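Long-range contacts in ribokinase (Staphylococcus aureus, PDB 3RY7), which catalyses the ATP- and magnesium-dependent phosphorylation of D-ribose at O-5, giving D-ribose 5-phosphate for nucleotide and amino acid synthesis or the pentose phosphate pathway: residues H158-T162 / N265-D269; D56-I60 / F76-D82; I216-L220 / F230-N234; A259-R263 / A274-G278. All blocks are in the same frame, centred on the assembly; numbering follows the deposited sequence.

Contact 1: H158-T162 / N265-D269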
loop_
_atom_site.group_PDB
_atom_site.type_symbol
_atom_site.label_atom_id
_atom_site.label_comp_id
_atom_site.label_asym_id
_atom_site.label_seq_id
_atom_site.Cartn_x
_atom_site.Cartn_y
_atom_site.Cartn_z
ATOM N N HIS A 158 0.640 21.037 36.334
ATOM C CA HIS A 158 0.919 22.233 35.537
ATOM C C HIS A 158 -0.170 22.592 34.487
ATOM O O HIS A 158 0.105 23.292 33.514
ATOM C CB HIS A 158 2.290 22.112 34.860
ATOM C CG HIS A 158 3.432 22.020 35.827
ATOM N ND1 HIS A 158 3.987 23.127 36.422
ATOM C CD2 HIS A 158 4.114 20.947 36.300
ATOM C CE1 HIS A 158 4.969 22.743 37.228
ATOM N NE2 HIS A 158 5.063 21.427 37.166
ATOM N N GLY A 159 -1.399 22.129 34.686
ATOM C CA GLY A 159 -2.498 22.491 33.793
ATOM C C GLY A 159 -2.476 21.844 32.405
ATOM O O GLY A 159 -3.165 22.286 31.485
ATOM N N VAL A 160 -1.690 20.785 32.249
ATOM C CA VAL A 160 -1.595 20.086 30.966
ATOM C C VAL A 160 -2.647 18.966 30.893
ATOM O O VAL A 160 -2.769 18.159 31.820
ATOM C CB VAL A 160 -0.178 19.527 30.740
ATOM C CG1 VAL A 160 -0.105 18.708 29.443
ATOM C CG2 VAL A 160 0.839 20.673 30.730
ATOM N N THR A 161 -3.423 18.941 29.805
ATOM C CA THR A 161 -4.499 17.953 29.624
ATOM C C THR A 161 -3.982 16.519 29.452
ATOM O O THR A 161 -3.132 16.255 28.605
ATOM C CB THR A 161 -5.363 18.316 28.400
ATOM O OG1 THR A 161 -5.848 19.649 28.563
ATOM C CG2 THR A 161 -6.545 17.353 28.261
ATOM N N THR A 162 -4.482 15.593 30.263
ATOM C CA THR A 162 -4.054 14.209 30.146
ATOM C C THR A 162 -5.033 13.344 29.354
ATOM O O THR A 162 -6.245 13.431 29.539
ATOM C CB THR A 162 -3.833 13.561 31.505
ATOM O OG1 THR A 162 -5.061 13.569 32.243
ATOM C CG2 THR A 162 -2.752 14.302 32.279
ATOM N N ASN A 265 -9.017 21.408 20.462
ATOM C CA ASN A 265 -8.672 22.680 21.096
ATOM C C ASN A 265 -8.469 22.448 22.582
ATOM O O ASN A 265 -9.050 21.517 23.151
ATOM C CB ASN A 265 -9.768 23.727 20.867
ATOM C CG ASN A 265 -9.823 24.209 19.433
ATOM O OD1 ASN A 265 -8.856 24.061 18.677
ATOM N ND2 ASN A 265 -10.952 24.800 19.049
ATOM N N LYS A 266 -7.644 23.272 23.218
ATOM C CA LYS A 266 -7.415 23.116 24.651
ATOM C C LYS A 266 -8.726 23.190 25.421
ATOM O O LYS A 266 -8.954 22.424 26.355
ATOM C CB LYS A 266 -6.442 24.174 25.163
ATOM C CG LYS A 266 -5.080 23.648 25.615
ATOM C CD LYS A 266 -5.153 22.719 26.833
ATOM C CE LYS A 266 -4.000 23.027 27.803
ATOM N NZ LYS A 266 -3.913 22.018 28.897
ATOM N N SER A 267 -9.584 24.114 24.994
ATOM C CA SER A 267 -10.893 24.350 25.597
ATOM C C SER A 267 -11.837 23.167 25.419
ATOM O O SER A 267 -12.879 23.093 26.084
ATOM C CB SER A 267 -11.533 25.586 24.960
ATOM O OG SER A 267 -11.534 25.476 23.542
ATOM N N GLN A 268 -11.470 22.253 24.517
ATOM C CA GLN A 268 -12.309 21.110 24.164
ATOM C C GLN A 268 -13.706 21.521 23.671
ATOM O O GLN A 268 -14.691 20.797 23.879
ATOM C CB GLN A 268 -12.415 20.126 25.334
ATOM C CG GLN A 268 -11.108 19.399 25.678
ATOM C CD GLN A 268 -11.314 18.318 26.730
ATOM O OE1 GLN A 268 -10.583 18.260 27.725
ATOM N NE2 GLN A 268 -12.316 17.460 26.523
ATOM N N ASP A 269 -13.790 22.676 23.016
ATOM C CA ASP A 269 -15.075 23.177 22.515
ATOM C C ASP A 269 -15.429 22.552 21.162
ATOM O O ASP A 269 -16.526 22.757 20.641
ATOM C CB ASP A 269 -15.065 24.713 22.429
ATOM C CG ASP A 269 -13.972 25.244 21.499
ATOM O OD1 ASP A 269 -13.591 26.433 21.612
ATOM O OD2 ASP A 269 -13.484 24.467 20.651
HETATM O O HOH W 1 -8.481 20.081 27.827
#
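The K266 side chain reaches across to G159-T161 and ends among their polar atoms, where NZ donates to G159 O at 2.7 Å and to T161 OG1 at 3.1 Å. A weak third bond joins the ammonium to D135 O. T161 N lies 3.2 Å from K266 NZ, but both are donors, so no bond forms. One water binds three groups at 2.8 Å: it accepts from T161 OG1 and donates to K266 O and to Q268 OE1; Q268 NE2 donates to T218 OG1. T161 OG1 thus accepts from the lysine and donates to the water. G159, with phi 73°, is the C-prime residue of the Schellman motif ending helix 145-157. On the other segment, N265-Q268 forms a type I turn, closed by Q268 N to N265 O at 2.9 Å. The contact ties the loop between helices 252-263 and 271-283 to the start of strand 161-165, with T161 packed on F136 of strand 136-140 and I182 of strand 182-183.

Contact 2: D56-I60 / F76-D82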
loop_
_atom_site.group_PDB
_atom_site.type_symbol
_atom_site.label_atom_id
_atom_site.label_comp_id
_atom_site.label_asym_id
_atom_site.label_seq_id
_atom_site.Cartn_x
_atom_site.Cartn_y
_atom_site.Cartn_z
ATOM N N ASP A 56 3.115 19.654 17.233
ATOM C CA ASP A 56 4.459 19.743 17.785
ATOM C C ASP A 56 4.673 18.519 18.670
ATOM O O ASP A 56 4.217 18.505 19.824
ATOM C CB ASP A 56 4.550 20.988 18.665
ATOM C CG ASP A 56 5.553 22.000 18.164
ATOM O OD1 ASP A 56 6.589 22.178 18.845
ATOM O OD2 ASP A 56 5.292 22.632 17.112
ATOM N N THR A 57 5.353 17.500 18.151
ATOM C CA THR A 57 5.409 16.213 18.850
ATOM C C THR A 57 6.742 15.845 19.508
ATOM O O THR A 57 7.813 15.996 18.919
ATOM C CB THR A 57 5.017 15.062 17.924
ATOM O OG1 THR A 57 3.858 15.430 17.173
ATOM C CG2 THR A 57 4.753 13.776 18.742
ATOM N N THR A 58 6.640 15.339 20.734
ATOM C CA THR A 58 7.762 14.787 21.473
ATOM C C THR A 58 7.331 13.403 21.941
ATOM O O THR A 58 6.192 13.219 22.379
ATOM C CB THR A 58 8.094 15.663 22.687
ATOM O OG1 THR A 58 8.400 16.986 22.237
ATOM C CG2 THR A 58 9.277 15.108 23.461
ATOM N N PHE A 59 8.220 12.421 21.814
ATOM C CA PHE A 59 7.887 11.032 22.135
ATOM C C PHE A 59 8.824 10.513 23.210
ATOM O O PHE A 59 10.037 10.488 23.025
ATOM C CB PHE A 59 7.980 10.156 20.879
ATOM C CG PHE A 59 7.529 8.732 21.074
ATOM C CD1 PHE A 59 6.585 8.402 22.032
ATOM C CD2 PHE A 59 8.036 7.716 20.275
ATOM C CE1 PHE A 59 6.159 7.086 22.194
ATOM C CE2 PHE A 59 7.615 6.409 20.433
ATOM C CZ PHE A 59 6.679 6.087 21.388
ATOM N N ILE A 60 8.249 10.134 24.345
ATOM C CA ILE A 60 8.992 9.542 25.437
ATOM C C ILE A 60 8.776 8.049 25.341
ATOM O O ILE A 60 7.668 7.552 25.532
ATOM C CB ILE A 60 8.499 10.032 26.807
ATOM C CG1 ILE A 60 8.601 11.556 26.928
ATOM C CG2 ILE A 60 9.297 9.399 27.903
ATOM C CD1 ILE A 60 7.930 12.100 28.202
ATOM N N PHE A 76 11.055 8.453 12.984
ATOM C CA PHE A 76 10.680 9.499 13.928
ATOM C C PHE A 76 11.280 10.824 13.462
ATOM O O PHE A 76 10.590 11.852 13.411
ATOM C CB PHE A 76 11.153 9.184 15.354
ATOM C CG PHE A 76 10.418 8.035 16.013
ATOM C CD1 PHE A 76 9.184 7.616 15.544
ATOM C CD2 PHE A 76 10.956 7.395 17.119
ATOM C CE1 PHE A 76 8.511 6.570 16.158
ATOM C CE2 PHE A 76 10.284 6.348 17.746
ATOM C CZ PHE A 76 9.060 5.937 17.266
ATOM N N LYS A 77 12.564 10.791 13.114
ATOM C CA LYS A 77 13.273 11.994 12.690
ATOM C C LYS A 77 12.669 12.594 11.413
ATOM O O LYS A 77 12.466 13.804 11.321
ATOM C CB LYS A 77 14.772 11.713 12.507
ATOM C CG LYS A 77 15.513 12.804 11.725
ATOM C CD LYS A 77 16.837 12.311 11.142
ATOM C CE LYS A 77 17.210 13.078 9.865
ATOM N NZ LYS A 77 16.267 12.799 8.723
ATOM N N VAL A 78 12.380 11.749 10.433
ATOM C CA VAL A 78 11.726 12.205 9.213
ATOM C C VAL A 78 10.396 12.889 9.515
ATOM O O VAL A 78 9.980 13.806 8.803
ATOM C CB VAL A 78 11.486 11.043 8.233
ATOM C CG1 VAL A 78 10.346 11.364 7.273
ATOM C CG2 VAL A 78 12.779 10.724 7.470
ATOM N N ALA A 79 9.726 12.450 10.574
ATOM C CA ALA A 79 8.439 13.038 10.934
ATOM C C ALA A 79 8.600 14.281 11.810
ATOM O O ALA A 79 7.625 14.922 12.178
ATOM C CB ALA A 79 7.552 12.006 11.607
ATOM N N HIS A 80 9.840 14.616 12.130
ATOM C CA HIS A 80 10.145 15.767 12.979
ATOM C C HIS A 80 9.660 15.612 14.423
ATOM O O HIS A 80 9.340 16.593 15.112
ATOM C CB HIS A 80 9.661 17.074 12.341
ATOM C CG HIS A 80 10.403 17.432 11.091
ATOM N ND1 HIS A 80 9.876 17.247 9.829
ATOM C CD2 HIS A 80 11.653 17.923 10.906
ATOM C CE1 HIS A 80 10.759 17.626 8.924
ATOM N NE2 HIS A 80 11.847 18.040 9.550
ATOM N N ILE A 81 9.629 14.370 14.885
ATOM C CA ILE A 81 9.347 14.102 16.280
ATOM C C ILE A 81 10.601 14.381 17.087
ATOM O O ILE A 81 11.682 13.913 16.737
ATOM C CB ILE A 81 8.943 12.657 16.475
ATOM C CG1 ILE A 81 7.612 12.386 15.760
ATOM C CG2 ILE A 81 8.856 12.340 17.964
ATOM C CD1 ILE A 81 7.328 10.908 15.485
ATOM N N ASP A 82 10.469 15.160 18.156
ATOM C CA ASP A 82 11.622 15.457 19.002
ATOM C C ASP A 82 11.985 14.184 19.761
ATOM O O ASP A 82 11.173 13.643 20.508
ATOM C CB ASP A 82 11.329 16.631 19.946
ATOM C CG ASP A 82 12.479 16.925 20.918
ATOM O OD1 ASP A 82 12.347 17.849 21.747
ATOM O OD2 ASP A 82 13.515 16.242 20.865
HETATM O O HOH W 2 6.555 17.344 15.559
HETATM O O HOH W 3 10.163 18.645 23.516
HETATM O O HOH W 4 11.902 12.495 22.822
#
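Segment 56-60 of strand 56-64 receives the chain leaving helix 70-78 through a single backbone bridge, T58 with D82, CA atoms 4.6 Å apart. Its stronger bond runs from D82 N to T57 O at 2.9 Å, with an angle of 171° at the hydrogen; the return bond from F59 N to D82 O is weak at 3.5 Å. T57 O also takes a CA-H...O contact from I81 CA at 3.6 Å. Waters add further bonds: one accepts from T57 N and donates to H80 O, both at 2.9 Å, and another donates to F59 O and D82 O, both at 2.7 Å. A third donates to D82 OD1 at 2.9 Å and lies 2.7 Å from T58 OG1, while D82 OD2 bonds S84 and T57 OG1 bonds A55 and T50. H80 ends the helix in a Schellman motif. Next to the bridge, the F59 edge meets the F76 face in an offset edge-to-face pair, centroids 5.3 Å apart and planes at 88°, while F59 CB touches I81 CG2 at 3.7 Å. Within this beta-alpha-beta unit, one good and one weak direct bond, helped by water, hold the bridge, and apolar packing seats the helix end against the strand.

Contact 3: I216-L220 / F230-N234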
loop_
_atom_site.group_PDB
_atom_site.type_symbol
_atom_site.label_atom_id
_atom_site.label_comp_id
_atom_site.label_asym_id
_atom_site.label_seq_id
_atom_site.Cartn_x
_atom_site.Cartn_y
_atom_site.Cartn_z
ATOM N N ILE A 216 -13.118 11.716 35.497
ATOM C CA ILE A 216 -12.714 11.896 34.099
ATOM C C ILE A 216 -13.689 12.835 33.387
ATOM O O ILE A 216 -14.885 12.552 33.300
ATOM C CB ILE A 216 -12.633 10.556 33.327
ATOM C CG1 ILE A 216 -11.473 9.698 33.853
ATOM C CG2 ILE A 216 -12.446 10.829 31.846
ATOM C CD1 ILE A 216 -11.870 8.307 34.291
ATOM N N LYS A 217 -13.176 13.945 32.876
ATOM C CA LYS A 217 -14.034 14.993 32.328
ATOM C C LYS A 217 -14.596 14.712 30.932
ATOM O O LYS A 217 -15.666 15.206 30.573
ATOM C CB LYS A 217 -13.281 16.314 32.297
ATOM C CG LYS A 217 -13.912 17.394 33.146
ATOM C CD LYS A 217 -13.521 17.255 34.594
ATOM C CE LYS A 217 -12.817 18.518 35.058
ATOM N NZ LYS A 217 -13.101 18.839 36.497
ATOM N N THR A 218 -13.860 13.942 30.142
ATOM C CA THR A 218 -14.250 13.657 28.764
ATOM C C THR A 218 -14.061 12.198 28.454
ATOM O O THR A 218 -12.995 11.624 28.712
ATOM C CB THR A 218 -13.429 14.444 27.770
ATOM O OG1 THR A 218 -13.529 15.837 28.088
ATOM C CG2 THR A 218 -13.933 14.169 26.338
ATOM N N VAL A 219 -15.106 11.603 27.897
ATOM C CA VAL A 219 -15.140 10.181 27.615
ATOM C C VAL A 219 -15.422 9.961 26.139
ATOM O O VAL A 219 -16.361 10.544 25.600
ATOM C CB VAL A 219 -16.237 9.488 28.440
ATOM C CG1 VAL A 219 -16.245 7.992 28.173
ATOM C CG2 VAL A 219 -16.025 9.766 29.928
ATOM N N LEU A 220 -14.583 9.156 25.484
ATOM C CA LEU A 220 -14.871 8.642 24.139
ATOM C C LEU A 220 -14.854 7.134 24.189
ATOM O O LEU A 220 -13.967 6.533 24.805
ATOM C CB LEU A 220 -13.826 9.061 23.111
ATOM C CG LEU A 220 -13.785 10.485 22.597
ATOM C CD1 LEU A 220 -13.577 11.468 23.751
ATOM C CD2 LEU A 220 -12.670 10.586 21.561
ATOM N N PHE A 230 -19.112 9.899 22.328
ATOM C CA PHE A 230 -18.482 10.725 23.345
ATOM C C PHE A 230 -19.463 11.362 24.333
ATOM O O PHE A 230 -20.664 11.475 24.073
ATOM C CB PHE A 230 -17.525 11.748 22.727
ATOM C CG PHE A 230 -18.173 13.021 22.290
ATOM C CD1 PHE A 230 -18.689 13.145 21.017
ATOM C CD2 PHE A 230 -18.237 14.108 23.146
ATOM C CE1 PHE A 230 -19.269 14.323 20.595
ATOM C CE2 PHE A 230 -18.820 15.298 22.736
ATOM C CZ PHE A 230 -19.339 15.405 21.456
ATOM N N ALA A 231 -18.934 11.741 25.487
ATOM C CA ALA A 231 -19.708 12.399 26.533
ATOM C C ALA A 231 -18.838 13.305 27.411
ATOM O O ALA A 231 -17.664 13.003 27.689
ATOM C CB ALA A 231 -20.414 11.361 27.392
ATOM N N THR A 232 -19.415 14.426 27.824
ATOM C CA THR A 232 -18.895 15.221 28.927
ATOM C C THR A 232 -20.069 15.407 29.883
ATOM O O THR A 232 -21.122 14.809 29.682
ATOM C CB THR A 232 -18.392 16.595 28.460
ATOM O OG1 THR A 232 -19.496 17.382 27.982
ATOM C CG2 THR A 232 -17.312 16.436 27.363
ATOM N N LYS A 233 -19.904 16.224 30.919
ATOM C CA LYS A 233 -21.032 16.542 31.796
ATOM C C LYS A 233 -22.135 17.228 30.987
ATOM O O LYS A 233 -23.317 17.030 31.264
ATOM C CB LYS A 233 -20.593 17.436 32.968
ATOM C CG LYS A 233 -20.156 18.845 32.564
ATOM C CD LYS A 233 -19.744 19.662 33.785
ATOM C CE LYS A 233 -19.289 21.068 33.401
ATOM N NZ LYS A 233 -18.858 21.866 34.598
ATOM N N ASN A 234 -21.733 18.000 29.974
ATOM C CA ASN A 234 -22.649 18.784 29.130
ATOM C C ASN A 234 -23.075 18.161 27.794
ATOM O O ASN A 234 -24.101 18.549 27.226
ATOM C CB ASN A 234 -22.033 20.153 28.821
ATOM C CG ASN A 234 -21.953 21.045 30.037
ATOM O OD1 ASN A 234 -22.721 20.893 30.990
ATOM N ND2 ASN A 234 -21.012 21.989 30.013
HETATM O O HOH W 5 -17.261 16.653 32.065
#
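This is the open end of a beta hairpin, strands 218-222 and 228-231, at the antiparallel side of the nine-stranded mixed sheet of the ribokinase-type fold. At the hairpin's other end, T222-G227 probably bind ATP. The touching parts run 161° apart. V219 and A231 form the hydrogen-bonded pair, CA atoms 5.2 Å apart: V219 N donates to A231 O at 2.9 Å and A231 N to V219 O at 2.8 Å, with N-H...O angles of 163° and 155°. L220 and F230 form the non-hydrogen-bonded pair, with CA atoms 4.2 Å apart and L220 CG 3.9 Å from F230 CB. A CA-H...O contact from F230 CA to V219 O at 3.1 Å reinforces the pairing. Side chains alternate between the faces: V219 and A231 lie on the face covered by helix 201-213, L220 and F230 on the one packed against helix 271-283. T218 OG1 bonds Q268, and T232 OG1 accepts from Q235 N. Just beyond the paired residues, a water bridges the backbones, donating to K217 O at 2.6 Å and accepting from K233 N at 2.9 Å.

Contact 4: A259-R263 / A274-G278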
loop_
_atom_site.group_PDB
_atom_site.type_symbol
_atom_site.label_atom_id
_atom_site.label_comp_id
_atom_site.label_asym_id
_atom_site.label_seq_id
_atom_site.Cartn_x
_atom_site.Cartn_y
_atom_site.Cartn_z
ATOM N N ALA A 259 -4.640 11.806 15.589
ATOM C CA ALA A 259 -5.255 12.883 14.823
ATOM C C ALA A 259 -6.260 13.645 15.693
ATOM O O ALA A 259 -6.312 14.873 15.660
ATOM C CB ALA A 259 -5.933 12.314 13.570
ATOM N N PHE A 260 -7.045 12.893 16.467
ATOM C CA PHE A 260 -8.006 13.460 17.409
ATOM C C PHE A 260 -7.306 14.493 18.259
ATOM O O PHE A 260 -7.698 15.657 18.282
ATOM C CB PHE A 260 -8.613 12.358 18.293
ATOM C CG PHE A 260 -9.387 12.876 19.486
ATOM C CD1 PHE A 260 -8.896 12.703 20.779
ATOM C CD2 PHE A 260 -10.608 13.517 19.324
ATOM C CE1 PHE A 260 -9.608 13.161 21.886
ATOM C CE2 PHE A 260 -11.322 13.987 20.430
ATOM C CZ PHE A 260 -10.821 13.810 21.710
ATOM N N VAL A 261 -6.229 14.073 18.913
ATOM C CA VAL A 261 -5.463 14.968 19.776
ATOM C C VAL A 261 -4.818 16.148 19.023
ATOM O O VAL A 261 -4.724 17.255 19.568
ATOM C CB VAL A 261 -4.401 14.188 20.586
ATOM C CG1 VAL A 261 -3.508 15.139 21.350
ATOM C CG2 VAL A 261 -5.090 13.230 21.530
ATOM N N SER A 262 -4.382 15.923 17.780
ATOM C CA SER A 262 -3.797 17.004 16.978
ATOM C C SER A 262 -4.805 18.140 16.721
ATOM O O SER A 262 -4.436 19.309 16.574
ATOM C CB SER A 262 -3.280 16.462 15.633
ATOM O OG SER A 262 -4.344 16.101 14.754
ATOM N N ARG A 263 -6.080 17.773 16.689
ATOM C CA ARG A 263 -7.150 18.663 16.266
ATOM C C ARG A 263 -7.897 19.304 17.449
ATOM O O ARG A 263 -8.496 20.374 17.307
ATOM C CB ARG A 263 -8.119 17.877 15.371
ATOM C CG ARG A 263 -9.397 18.605 14.987
ATOM C CD ARG A 263 -9.090 19.966 14.389
ATOM N NE ARG A 263 -8.362 19.872 13.130
ATOM C CZ ARG A 263 -8.938 19.926 11.930
ATOM N NH1 ARG A 263 -10.260 20.065 11.825
ATOM N NH2 ARG A 263 -8.186 19.844 10.833
ATOM N N ALA A 274 -13.091 17.417 16.162
ATOM C CA ALA A 274 -11.857 16.673 16.369
ATOM C C ALA A 274 -12.087 15.177 16.167
ATOM O O ALA A 274 -11.251 14.486 15.599
ATOM C CB ALA A 274 -11.274 16.961 17.777
ATOM N N ILE A 275 -13.224 14.675 16.626
ATOM C CA ILE A 275 -13.546 13.264 16.443
ATOM C C ILE A 275 -13.787 12.913 14.966
ATOM O O ILE A 275 -13.460 11.804 14.510
ATOM C CB ILE A 275 -14.750 12.857 17.308
ATOM C CG1 ILE A 275 -14.342 12.882 18.791
ATOM C CG2 ILE A 275 -15.273 11.485 16.892
ATOM C CD1 ILE A 275 -15.442 12.469 19.737
ATOM N N ASP A 276 -14.342 13.875 14.228
ATOM C CA ASP A 276 -14.561 13.735 12.794
ATOM C C ASP A 276 -13.227 13.621 12.059
ATOM O O ASP A 276 -12.998 12.684 11.286
ATOM C CB ASP A 276 -15.332 14.940 12.256
ATOM C CG ASP A 276 -15.554 14.856 10.757
ATOM O OD1 ASP A 276 -14.972 15.673 10.002
ATOM O OD2 ASP A 276 -16.295 13.944 10.344
ATOM N N PHE A 277 -12.361 14.598 12.306
ATOM C CA PHE A 277 -11.007 14.608 11.770
ATOM C C PHE A 277 -10.226 13.335 12.109
ATOM O O PHE A 277 -9.494 12.811 11.269
ATOM C CB PHE A 277 -10.264 15.817 12.303
ATOM C CG PHE A 277 -8.868 15.962 11.768
ATOM C CD1 PHE A 277 -8.628 16.695 10.608
ATOM C CD2 PHE A 277 -7.788 15.398 12.435
ATOM C CE1 PHE A 277 -7.336 16.851 10.111
ATOM C CE2 PHE A 277 -6.493 15.549 11.948
ATOM C CZ PHE A 277 -6.269 16.281 10.783
ATOM N N GLY A 278 -10.379 12.849 13.339
ATOM C CA GLY A 278 -9.731 11.619 13.759
ATOM C C GLY A 278 -10.238 10.431 12.962
ATOM O O GLY A 278 -9.474 9.542 12.583
#
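A259 opens the helix 252-263 side of this packing, its CB 3.7 Å from F277 CE2 and 3.9 Å from G278 CA. At F260 the backbones approach closely, F260 CA to G278 CA 4.4 Å; an ideal CB on G278 would lie only 3.5 Å from F260 CB, so the absent side chain permits this approach. The F260 ring extends along the partner helix, with CD2 3.8 Å from A274 CB and CE2 3.6 Å from I275 CG1. V261 points away, onto F136 and V138 of strand 136-140. S262 OG makes a very short 2.5 Å hydrogen bond to A259 O. R263 packs CG against A274 CA at 3.4 Å and carries its guanidinium over one face of F277, an off-centre cation-pi contact with CZ 4.1 Å from the ring centroid. No hydrogen bond crosses this close packing of two roughly antiparallel helices, whose segment axes approach to 7.7 Å with N-to-C directions 142° apart. The pair sits against the sheet: F260 and I275 pack on L220 of strand 218-222, I275, beside N279 of the inferred ATP site, also on strand 228-231, while F277 meets V301 of the second subunit.

How the contacts relate
Contacts 1, 3 and 4 form a connected group. Contact 1 touches contact 3 through a probable hydrogen bond, Q268 NE2 to T218 OG1 at 2.6 Å, and contact 3 meets contact 4 by packing, with F230 CD1 3.6 Å from I275 CD1 and L220 CD2 3.7 Å from F260 CZ. In sequence, the turn of contact 1 connects the two helices of contact 4. Contact 2 stands apart, its nearest atoms about 7 Å from contact 4 and about 18 Å from contact 3, though contacts 1, 2 and 3 reach the same sheet. The I275 side chain lies about 4 Å from that of N279, in the inferred ATP site; the F76 side chain lies about 4 Å from that of A44, in the inferred substrate site. Contact 1 is remote from both.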